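Local atomic coordinates of ultraspiracle (Drosophila melanogaster, PDB entry 1HG4), a protein that acts as a nuclear hormone receptor and transcription factor, its ligand-binding domain holding a phospholipid and locked in an inactive conformation. Residues D27-F32 / V56-F61; D174-S179 / D212-L217; V82-A87 / R192-R197. All coordinates share one frame; numbering follows the deposited sequence.

Contact 1 of 3, residues D27-F32 / V56-F61; sequences DRALTF and VNKQLF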
loop_
_atom_site.group_PDB
_atom_site.type_symbol
_atom_site.label_atom_id
_atom_site.label_comp_id
_atom_site.label_asym_id
_atom_site.label_seq_id
_atom_site.Cartn_x
_atom_site.Cartn_y
_atom_site.Cartn_z
ATOM N N ASP A 27 22.650 -10.838 -30.208
ATOM C CA ASP A 27 23.063 -12.137 -29.690
ATOM C C ASP A 27 23.578 -12.117 -28.246
ATOM O O ASP A 27 24.066 -13.134 -27.748
ATOM C CB ASP A 27 24.132 -12.739 -30.606
ATOM C CG ASP A 27 23.564 -13.202 -31.925
ATOM O OD1 ASP A 27 22.602 -14.005 -31.901
ATOM O OD2 ASP A 27 24.073 -12.773 -32.984
ATOM N N ARG A 28 23.478 -10.970 -27.577
ATOM C CA ARG A 28 23.936 -10.865 -26.193
ATOM C C ARG A 28 23.160 -11.864 -25.326
ATOM O O ARG A 28 21.979 -12.121 -25.559
ATOM C CB ARG A 28 23.742 -9.430 -25.684
ATOM C CG ARG A 28 24.720 -8.423 -26.274
ATOM C CD ARG A 28 24.066 -7.055 -26.461
ATOM N NE ARG A 28 25.009 -6.021 -26.890
ATOM C CZ ARG A 28 25.950 -5.497 -26.107
ATOM N NH1 ARG A 28 26.076 -5.914 -24.851
ATOM N NH2 ARG A 28 26.762 -4.551 -26.571
ATOM N N ALA A 29 23.822 -12.420 -24.322
ATOM C CA ALA A 29 23.183 -13.406 -23.472
ATOM C C ALA A 29 23.708 -13.405 -22.057
ATOM O O ALA A 29 24.861 -13.063 -21.803
ATOM C CB ALA A 29 23.371 -14.801 -24.077
ATOM N N LEU A 30 22.833 -13.789 -21.135
ATOM C CA LEU A 30 23.164 -13.907 -19.717
ATOM C C LEU A 30 23.429 -15.414 -19.593
ATOM O O LEU A 30 22.499 -16.230 -19.643
ATOM C CB LEU A 30 21.954 -13.485 -18.861
ATOM C CG LEU A 30 21.961 -13.499 -17.335
ATOM C CD1 LEU A 30 23.124 -14.308 -16.809
ATOM C CD2 LEU A 30 22.029 -12.081 -16.821
ATOM N N THR A 31 24.694 -15.789 -19.455
ATOM C CA THR A 31 25.042 -17.203 -19.377
ATOM C C THR A 31 24.814 -17.832 -17.994
ATOM O O THR A 31 25.735 -17.934 -17.184
ATOM C CB THR A 31 26.510 -17.424 -19.797
ATOM O OG1 THR A 31 27.369 -16.739 -18.880
ATOM C CG2 THR A 31 26.759 -16.870 -21.189
ATOM N N PHE A 32 23.579 -18.251 -17.730
ATOM C CA PHE A 32 23.252 -18.894 -16.473
ATOM C C PHE A 32 23.223 -20.421 -16.674
ATOM O O PHE A 32 23.676 -21.188 -15.818
ATOM C CB PHE A 32 21.887 -18.416 -15.968
ATOM C CG PHE A 32 21.501 -19.002 -14.634
ATOM C CD1 PHE A 32 22.382 -18.960 -13.566
ATOM C CD2 PHE A 32 20.267 -19.594 -14.452
ATOM C CE1 PHE A 32 22.033 -19.507 -12.332
ATOM C CE2 PHE A 32 19.908 -20.145 -13.223
ATOM C CZ PHE A 32 20.790 -20.103 -12.163
ATOM N N VAL A 56 17.927 -20.046 -23.997
ATOM C CA VAL A 56 17.462 -19.498 -22.739
ATOM C C VAL A 56 18.346 -18.353 -22.249
ATOM O O VAL A 56 17.827 -17.355 -21.759
ATOM C CB VAL A 56 17.393 -20.596 -21.660
ATOM C CG1 VAL A 56 16.909 -20.022 -20.349
ATOM C CG2 VAL A 56 16.450 -21.690 -22.112
ATOM N N ASN A 57 19.669 -18.480 -22.387
ATOM C CA ASN A 57 20.565 -17.418 -21.929
ATOM C C ASN A 57 20.340 -16.105 -22.684
ATOM O O ASN A 57 20.564 -15.026 -22.135
ATOM C CB ASN A 57 22.043 -17.843 -22.044
ATOM C CG ASN A 57 22.434 -18.935 -21.033
ATOM O OD1 ASN A 57 21.905 -19.002 -19.933
ATOM N ND2 ASN A 57 23.384 -19.784 -21.417
ATOM N N LYS A 58 19.898 -16.198 -23.939
ATOM C CA LYS A 58 19.622 -15.001 -24.729
ATOM C C LYS A 58 18.289 -14.382 -24.290
ATOM O O LYS A 58 18.142 -13.163 -24.228
ATOM C CB LYS A 58 19.575 -15.328 -26.225
ATOM C CG LYS A 58 20.925 -15.707 -26.807
ATOM C CD LYS A 58 20.885 -15.884 -28.326
ATOM C CE LYS A 58 22.268 -16.295 -28.848
ATOM N NZ LYS A 58 22.349 -16.414 -30.343
ATOM N N GLN A 59 17.318 -15.230 -23.974
ATOM C CA GLN A 59 16.027 -14.738 -23.525
ATOM C C GLN A 59 16.164 -14.102 -22.150
ATOM O O GLN A 59 15.422 -13.176 -21.812
ATOM C CB GLN A 59 15.001 -15.876 -23.499
ATOM C CG GLN A 59 14.692 -16.419 -24.893
ATOM C CD GLN A 59 13.569 -17.430 -24.900
ATOM O OE1 GLN A 59 13.053 -17.821 -23.846
ATOM N NE2 GLN A 59 13.182 -17.867 -26.093
ATOM N N LEU A 60 17.125 -14.593 -21.364
ATOM C CA LEU A 60 17.370 -14.049 -20.035
ATOM C C LEU A 60 17.929 -12.635 -20.159
ATOM O O LEU A 60 17.501 -11.721 -19.449
ATOM C CB LEU A 60 18.352 -14.923 -19.259
ATOM C CG LEU A 60 17.771 -16.028 -18.381
ATOM C CD1 LEU A 60 18.913 -16.841 -17.777
ATOM C CD2 LEU A 60 16.908 -15.413 -17.274
ATOM N N PHE A 61 18.893 -12.467 -21.061
ATOM C CA PHE A 61 19.500 -11.161 -21.286
ATOM C C PHE A 61 18.405 -10.178 -21.677
ATOM O O PHE A 61 18.326 -9.074 -21.148
ATOM C CB PHE A 61 20.537 -11.226 -22.414
ATOM C CG PHE A 61 21.314 -9.952 -22.589
ATOM C CD1 PHE A 61 20.841 -8.944 -23.424
ATOM C CD2 PHE A 61 22.496 -9.736 -21.879
ATOM C CE1 PHE A 61 21.538 -7.733 -23.548
ATOM C CE2 PHE A 61 23.200 -8.525 -21.998
ATOM C CZ PHE A 61 22.719 -7.528 -22.832
#

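Contact 2 of 3, residues D174-S179 / D212-L217; sequences DRRELS and DEHCRL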
loop_
_atom_site.group_PDB
_atom_site.type_symbol
_atom_site.label_atom_id
_atom_site.label_comp_id
_atom_site.label_asym_id
_atom_site.label_seq_id
_atom_site.Cartn_x
_atom_site.Cartn_y
_atom_site.Cartn_z
ATOM N N ASP A 174 -5.140 -12.645 -26.303
ATOM C CA ASP A 174 -4.447 -11.848 -27.296
ATOM C C ASP A 174 -3.110 -11.351 -26.757
ATOM O O ASP A 174 -2.813 -11.503 -25.568
ATOM C CB ASP A 174 -5.330 -10.683 -27.771
ATOM C CG ASP A 174 -5.660 -9.694 -26.669
ATOM O OD1 ASP A 174 -4.774 -9.377 -25.847
ATOM O OD2 ASP A 174 -6.815 -9.210 -26.634
ATOM N N ARG A 175 -2.319 -10.754 -27.641
ATOM C CA ARG A 175 -1.001 -10.255 -27.281
ATOM C C ARG A 175 -1.032 -9.214 -26.167
ATOM O O ARG A 175 -0.104 -9.139 -25.354
ATOM C CB ARG A 175 -0.297 -9.668 -28.515
ATOM C CG ARG A 175 1.124 -9.203 -28.231
ATOM C CD ARG A 175 2.047 -10.385 -27.959
ATOM N NE ARG A 175 3.209 -10.010 -27.159
ATOM C CZ ARG A 175 4.078 -9.061 -27.491
ATOM N NH1 ARG A 175 3.924 -8.377 -28.618
ATOM N NH2 ARG A 175 5.103 -8.790 -26.696
ATOM N N ARG A 176 -2.092 -8.414 -26.128
ATOM C CA ARG A 176 -2.214 -7.393 -25.104
ATOM C C ARG A 176 -2.478 -8.025 -23.748
ATOM O O ARG A 176 -1.918 -7.612 -22.740
ATOM C CB ARG A 176 -3.332 -6.407 -25.455
ATOM C CG ARG A 176 -2.831 -5.062 -26.006
ATOM C CD ARG A 176 -2.852 -4.985 -27.523
ATOM N NE ARG A 176 -1.661 -4.317 -28.048
ATOM C CZ ARG A 176 -1.373 -4.197 -29.343
ATOM N NH1 ARG A 176 -2.197 -4.692 -30.261
ATOM N NH2 ARG A 176 -0.240 -3.616 -29.718
ATOM N N GLU A 177 -3.324 -9.040 -23.712
ATOM C CA GLU A 177 -3.604 -9.704 -22.445
ATOM C C GLU A 177 -2.392 -10.466 -21.901
ATOM O O GLU A 177 -2.211 -10.535 -20.687
ATOM C CB GLU A 177 -4.803 -10.640 -22.604
ATOM C CG GLU A 177 -5.989 -9.907 -23.189
ATOM C CD GLU A 177 -7.201 -10.772 -23.373
ATOM O OE1 GLU A 177 -7.078 -11.858 -23.973
ATOM O OE2 GLU A 177 -8.287 -10.353 -22.926
ATOM N N LEU A 178 -1.552 -11.021 -22.783
ATOM C CA LEU A 178 -0.366 -11.754 -22.322
ATOM C C LEU A 178 0.655 -10.779 -21.719
ATOM O O LEU A 178 1.303 -11.079 -20.712
ATOM C CB LEU A 178 0.291 -12.537 -23.470
ATOM C CG LEU A 178 1.540 -13.317 -23.021
ATOM C CD1 LEU A 178 1.120 -14.586 -22.252
ATOM C CD2 LEU A 178 2.399 -13.658 -24.233
ATOM N N SER A 179 0.803 -9.616 -22.351
ATOM C CA SER A 179 1.706 -8.599 -21.835
ATOM C C SER A 179 1.278 -8.207 -20.425
ATOM O O SER A 179 2.125 -8.029 -19.553
ATOM C CB SER A 179 1.687 -7.365 -22.716
ATOM O OG SER A 179 2.284 -7.654 -23.956
ATOM N N ASP A 212 -8.295 -5.036 -17.140
ATOM C CA ASP A 212 -9.751 -4.957 -17.031
ATOM C C ASP A 212 -10.345 -4.076 -18.123
ATOM O O ASP A 212 -11.320 -4.455 -18.760
ATOM C CB ASP A 212 -10.154 -4.425 -15.644
ATOM C CG ASP A 212 -11.650 -4.522 -15.393
ATOM O OD1 ASP A 212 -12.151 -5.653 -15.270
ATOM O OD2 ASP A 212 -12.329 -3.475 -15.334
ATOM N N GLU A 213 -9.751 -2.906 -18.347
ATOM C CA GLU A 213 -10.227 -1.998 -19.385
ATOM C C GLU A 213 -10.206 -2.685 -20.745
ATOM O O GLU A 213 -11.162 -2.591 -21.514
ATOM C CB GLU A 213 -9.359 -0.748 -19.430
ATOM C CG GLU A 213 -9.777 0.255 -20.490
ATOM C CD GLU A 213 -8.883 1.488 -20.520
ATOM O OE1 GLU A 213 -7.645 1.332 -20.611
ATOM O OE2 GLU A 213 -9.414 2.615 -20.461
ATOM N N HIS A 214 -9.111 -3.373 -21.034
ATOM C CA HIS A 214 -8.991 -4.083 -22.291
ATOM C C HIS A 214 -10.132 -5.105 -22.375
ATOM O O HIS A 214 -10.742 -5.283 -23.421
ATOM C CB HIS A 214 -7.642 -4.800 -22.364
ATOM C CG HIS A 214 -7.429 -5.530 -23.648
ATOM N ND1 HIS A 214 -7.118 -4.883 -24.825
ATOM C CD2 HIS A 214 -7.543 -6.842 -23.954
ATOM C CE1 HIS A 214 -7.051 -5.769 -25.803
ATOM N NE2 HIS A 214 -7.306 -6.965 -25.301
ATOM N N CYS A 215 -10.405 -5.778 -21.263
ATOM C CA CYS A 215 -11.478 -6.757 -21.204
ATOM C C CYS A 215 -12.815 -6.083 -21.472
ATOM O O CYS A 215 -13.616 -6.565 -22.292
ATOM C CB CYS A 215 -11.520 -7.412 -19.829
ATOM S SG CYS A 215 -10.283 -8.704 -19.601
ATOM N N ARG A 216 -13.047 -4.972 -20.775
ATOM C CA ARG A 216 -14.276 -4.210 -20.917
ATOM C C ARG A 216 -14.459 -3.736 -22.347
ATOM O O ARG A 216 -15.522 -3.891 -22.937
ATOM C CB ARG A 216 -14.254 -2.990 -19.999
ATOM C CG ARG A 216 -14.049 -3.303 -18.536
ATOM C CD ARG A 216 -15.276 -3.924 -17.930
ATOM N NE ARG A 216 -15.909 -3.029 -16.964
ATOM C CZ ARG A 216 -16.465 -1.861 -17.268
ATOM N NH1 ARG A 216 -16.469 -1.426 -18.525
ATOM N NH2 ARG A 216 -17.029 -1.130 -16.314
ATOM N N LEU A 217 -13.410 -3.146 -22.896
ATOM C CA LEU A 217 -13.439 -2.614 -24.247
ATOM C C LEU A 217 -13.570 -3.646 -25.346
ATOM O O LEU A 217 -14.389 -3.487 -26.245
ATOM C CB LEU A 217 -12.182 -1.788 -24.493
ATOM C CG LEU A 217 -12.273 -0.277 -24.278
ATOM C CD1 LEU A 217 -13.339 0.079 -23.233
ATOM C CD2 LEU A 217 -10.892 0.233 -23.875
#

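Contact 3 of 3, residues V82-A87 / R192-R197; sequences VILLKA and RGIKSR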
loop_
_atom_site.group_PDB
_atom_site.type_symbol
_atom_site.label_atom_id
_atom_site.label_comp_id
_atom_site.label_asym_id
_atom_site.label_seq_id
_atom_site.Cartn_x
_atom_site.Cartn_y
_atom_site.Cartn_z
ATOM N N VAL A 82 16.805 -6.909 -8.404
ATOM C CA VAL A 82 17.430 -8.220 -8.497
ATOM C C VAL A 82 16.481 -9.293 -7.997
ATOM O O VAL A 82 16.361 -10.347 -8.614
ATOM C CB VAL A 82 18.758 -8.258 -7.673
ATOM C CG1 VAL A 82 19.216 -9.694 -7.458
ATOM C CG2 VAL A 82 19.831 -7.459 -8.396
ATOM N N ILE A 83 15.799 -9.015 -6.886
ATOM C CA ILE A 83 14.872 -9.978 -6.304
ATOM C C ILE A 83 13.672 -10.247 -7.212
ATOM O O ILE A 83 13.233 -11.394 -7.362
ATOM C CB ILE A 83 14.392 -9.503 -4.904
ATOM C CG1 ILE A 83 15.563 -9.536 -3.919
ATOM C CG2 ILE A 83 13.277 -10.405 -4.375
ATOM C CD1 ILE A 83 15.198 -9.038 -2.524
ATOM N N LEU A 84 13.157 -9.194 -7.834
ATOM C CA LEU A 84 12.005 -9.321 -8.728
ATOM C C LEU A 84 12.341 -10.209 -9.910
ATOM O O LEU A 84 11.540 -11.061 -10.289
ATOM C CB LEU A 84 11.558 -7.941 -9.225
ATOM C CG LEU A 84 10.995 -7.024 -8.133
ATOM C CD1 LEU A 84 10.831 -5.604 -8.648
ATOM C CD2 LEU A 84 9.670 -7.580 -7.662
ATOM N N LEU A 85 13.517 -10.001 -10.495
ATOM C CA LEU A 85 13.932 -10.799 -11.637
ATOM C C LEU A 85 14.166 -12.264 -11.248
ATOM O O LEU A 85 13.808 -13.175 -11.988
ATOM C CB LEU A 85 15.201 -10.211 -12.256
ATOM C CG LEU A 85 15.001 -8.902 -13.023
ATOM C CD1 LEU A 85 16.355 -8.303 -13.392
ATOM C CD2 LEU A 85 14.189 -9.167 -14.268
ATOM N N LYS A 86 14.760 -12.482 -10.082
ATOM C CA LYS A 86 15.038 -13.829 -9.607
ATOM C C LYS A 86 13.744 -14.603 -9.357
ATOM O O LYS A 86 13.675 -15.823 -9.541
ATOM C CB LYS A 86 15.866 -13.754 -8.316
ATOM C CG LYS A 86 16.076 -15.079 -7.623
ATOM C CD LYS A 86 16.980 -15.988 -8.428
ATOM C CE LYS A 86 17.078 -17.358 -7.775
ATOM N NZ LYS A 86 17.418 -17.236 -6.317
ATOM N N ALA A 87 12.706 -13.895 -8.940
ATOM C CA ALA A 87 11.436 -14.553 -8.653
ATOM C C ALA A 87 10.562 -14.787 -9.873
ATOM O O ALA A 87 9.827 -15.750 -9.916
ATOM C CB ALA A 87 10.654 -13.752 -7.595
ATOM N N ARG A 192 10.116 -12.212 -0.147
ATOM C CA ARG A 192 10.876 -11.905 1.051
ATOM C C ARG A 192 12.092 -11.063 0.700
ATOM O O ARG A 192 12.760 -11.312 -0.298
ATOM C CB ARG A 192 11.346 -13.190 1.737
ATOM C CG ARG A 192 12.228 -12.915 2.952
ATOM C CD ARG A 192 12.974 -14.142 3.459
ATOM N NE ARG A 192 13.892 -13.766 4.538
ATOM C CZ ARG A 192 14.681 -14.608 5.203
ATOM N NH1 ARG A 192 14.685 -15.907 4.916
ATOM N NH2 ARG A 192 15.476 -14.144 6.161
ATOM N N GLY A 193 12.371 -10.061 1.525
ATOM C CA GLY A 193 13.523 -9.200 1.306
ATOM C C GLY A 193 13.274 -7.897 0.563
ATOM O O GLY A 193 14.098 -6.983 0.603
ATOM N N ILE A 194 12.145 -7.808 -0.123
ATOM C CA ILE A 194 11.816 -6.608 -0.874
ATOM C C ILE A 194 11.615 -5.365 0.000
ATOM O O ILE A 194 11.012 -5.432 1.065
ATOM C CB ILE A 194 10.560 -6.849 -1.736
ATOM C CG1 ILE A 194 10.952 -7.659 -2.969
ATOM C CG2 ILE A 194 9.922 -5.525 -2.144
ATOM C CD1 ILE A 194 9.803 -7.972 -3.879
ATOM N N LYS A 195 12.119 -4.233 -0.473
ATOM C CA LYS A 195 12.011 -2.974 0.242
ATOM C C LYS A 195 10.784 -2.156 -0.151
ATOM O O LYS A 195 10.000 -1.742 0.704
ATOM C CB LYS A 195 13.267 -2.136 -0.006
ATOM C CG LYS A 195 14.061 -1.807 1.239
ATOM C CD LYS A 195 14.471 -3.054 2.002
ATOM C CE LYS A 195 15.189 -2.676 3.291
ATOM N NZ LYS A 195 15.403 -3.837 4.201
ATOM N N SER A 196 10.621 -1.929 -1.448
ATOM C CA SER A 196 9.510 -1.131 -1.950
ATOM C C SER A 196 8.228 -1.893 -2.305
ATOM O O SER A 196 7.754 -1.815 -3.430
ATOM C CB SER A 196 9.991 -0.342 -3.160
ATOM O OG SER A 196 11.248 0.253 -2.875
ATOM N N ARG A 197 7.658 -2.600 -1.337
ATOM C CA ARG A 197 6.433 -3.361 -1.560
ATOM C C ARG A 197 5.271 -2.522 -2.059
ATOM O O ARG A 197 4.600 -2.912 -3.009
ATOM C CB ARG A 197 5.995 -4.075 -0.280
ATOM C CG ARG A 197 6.898 -5.218 0.155
ATOM C CD ARG A 197 6.306 -5.955 1.360
ATOM N NE ARG A 197 7.299 -6.793 2.033
ATOM C CZ ARG A 197 7.778 -7.945 1.562
ATOM N NH1 ARG A 197 7.358 -8.435 0.398
ATOM N NH2 ARG A 197 8.697 -8.606 2.256
#

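Contact 1 of 3, residues D27-F32 / V56-F61
The connector between the first long helix of the nuclear-receptor ligand-binding domain and helix 46-68 runs here, at residues 27-32, across one side of that second helix, next to the phospholipid pocket lined by Val56. Asn57 holds this extended strip at two points. The backbone Asn57 O, while still accepting the helical bond from Phe61 N, accepts a second hydrogen bond from Leu30 N at 2.8 Å with an angle of 156° at the hydrogen; the donor stands above the carbonyl plane rather than on a lone pair. The side chain, with CG beside the backbone N (chi1 -70°), turns Asn57 OD1 to Phe32 N at 2.9 Å, again from above the amide plane. The other branch, ND2, bonds to Leu33 O, so the side-chain amide grips the main chain at the end of the inverse gamma turn centred on Thr31.

Hydrophobic groups pack alongside. Leu30 CB meets Leu60 CB at 3.9 Å, and Leu60 CD1 lies 3.8 Å from Phe32 CB. Leu30 and Phe32 also touch helix 258-266, which corresponds to the C-terminal activation helix of nuclear receptors, so the connector joins it to helix 46-68, consistent with the inactive conformation. Phe61, its ring anti to the backbone N, offers one face to Arg28: CB sits 3.5 Å from the ring centroid, only 12° off the normal, a CH-pi contact. The arginine chain then bends at chi2 and leads away, and its side chain touches Pro271 and Pro272.

At the exposed end Lys58 stretches fully beyond CG, sliding past the methyl of Ala29 (Lys58 CG to Ala29 CB 3.8 Å) and running alongside Asp27, pointing the same way. Their salt bridge closes at 2.9 Å from Lys58 NZ to Asp27 OD1, with the ammonium above the carboxylate plane.

Contact 2 of 3, residues D174-S179 / D212-L217
His214 donates from NE2 to OD2 of Asp174, the N-cap residue of helix 175-186, and this histidine-carboxylate bond ties helix 197-218 to a capping box within the helical sandwich of the ligand-binding domain. The two side chains meet tip to tip at 2.7 Å from His214 NE2 to Asp174 OD2, with 161° at the hydrogen. The oxygen lies close to the imidazole plane and uses its syn lone pair, although the carboxylate itself stands almost perpendicular to the ring.

Around this bond the ring is packed by the first turn of the neighbouring helix. Arg176 CB covers one face, 4.0 Å from the His214 ring centroid and shifted toward its rim, in a CH-pi contact; from there the arginine chain bends at chi2 and chi3 and leads away. Glu177 crosses the imidazole at about a right angle, its CG 3.5 Å from His214 CD2. The carboxylates of Asp174 and Glu177 would tend to favour a protonated imidazole, though the charge is not seen.

What positions Asp174 is the helix start. CG occupies the crowded place between the backbone N and the carbonyl carbon (chi1 64°), which brings Asp174 OD1 to Glu177 N at 2.6 Å. The box is reciprocal: Glu177 OE1 accepts from Asp174 N at 3.1 Å through its anti lone pair, and the same oxygen has its stronger partner in a salt bridge to Arg225 of helix 225-250.

Farther out, the short helical segments run antiparallel, at 158°, with axes 10.5 Å apart, a gap that the side chain of His214 spans with its CG anti to the backbone N. On helix 197-218, Asp212 OD2 accepts a hydrogen bond from the backbone N of Leu78 of the second subunit.

Contact 3 of 3, residues V82-A87 / R192-R197
Apolar packing accounts for the direct contact between the first turns of helix 78-100 and the loop that precedes helix 197-218. Ile194 is the residue on the loop side that does most of it, and its CG1 and CD1 divide the work. Ile194 CG1 rests 3.9 Å from Ile83 CG2, the two side chains crossing obliquely, while Ile194 CD1 reaches on to Leu84 CD2 at 3.8 Å, where the chains cross at about a right angle. Ile194 has CG1 beside its own backbone N and chi2 extended, and this points the end of the chain at Leu84; both Leu84 and Ile194 also touch Ile200 of helix 197-218.

Side chain meets backbone at Gly193. Ile83, also extended at chi2, lays CD1 against the peptide, 3.8 Å from Gly193 C. The glycine has a positive phi (96°), and with no side chain it lets the methyl come down onto the main chain.

Polar bonds come from just outside the two segments. Asp80 accepts at OD1 from Lys195 N and at OD2 from Ser196 N, so one carboxylate fastens two successive loop amides immediately before helix 197-218. Lys195 packs on Tyr208 and Ser196 on Glu205 of the third subunit. The whole is an interhelical loop docked on the central helix 78-100 of the nuclear-receptor ligand-binding fold.

In the fold
Contact 1 is the one beside the ligand: Val56 touches the bound phospholipid, and the Leu60 side chain is about 7 Å from it. Contact 3 lies on the next helix of the chain, 78-100, its centre about 21 Å from that of contact 1 and nearest atoms about 6 Å apart; helix 258-266 touches side chains of both. Contact 2 sits on the opposite side of the chain's centre from contact 1, with centres about 29 Å apart. Contacts 2 and 3 alternate along the chain and share helix 197-218, one near each end, about 26 Å between centres. Both also abut other subunits, whereas contact 1 meets none.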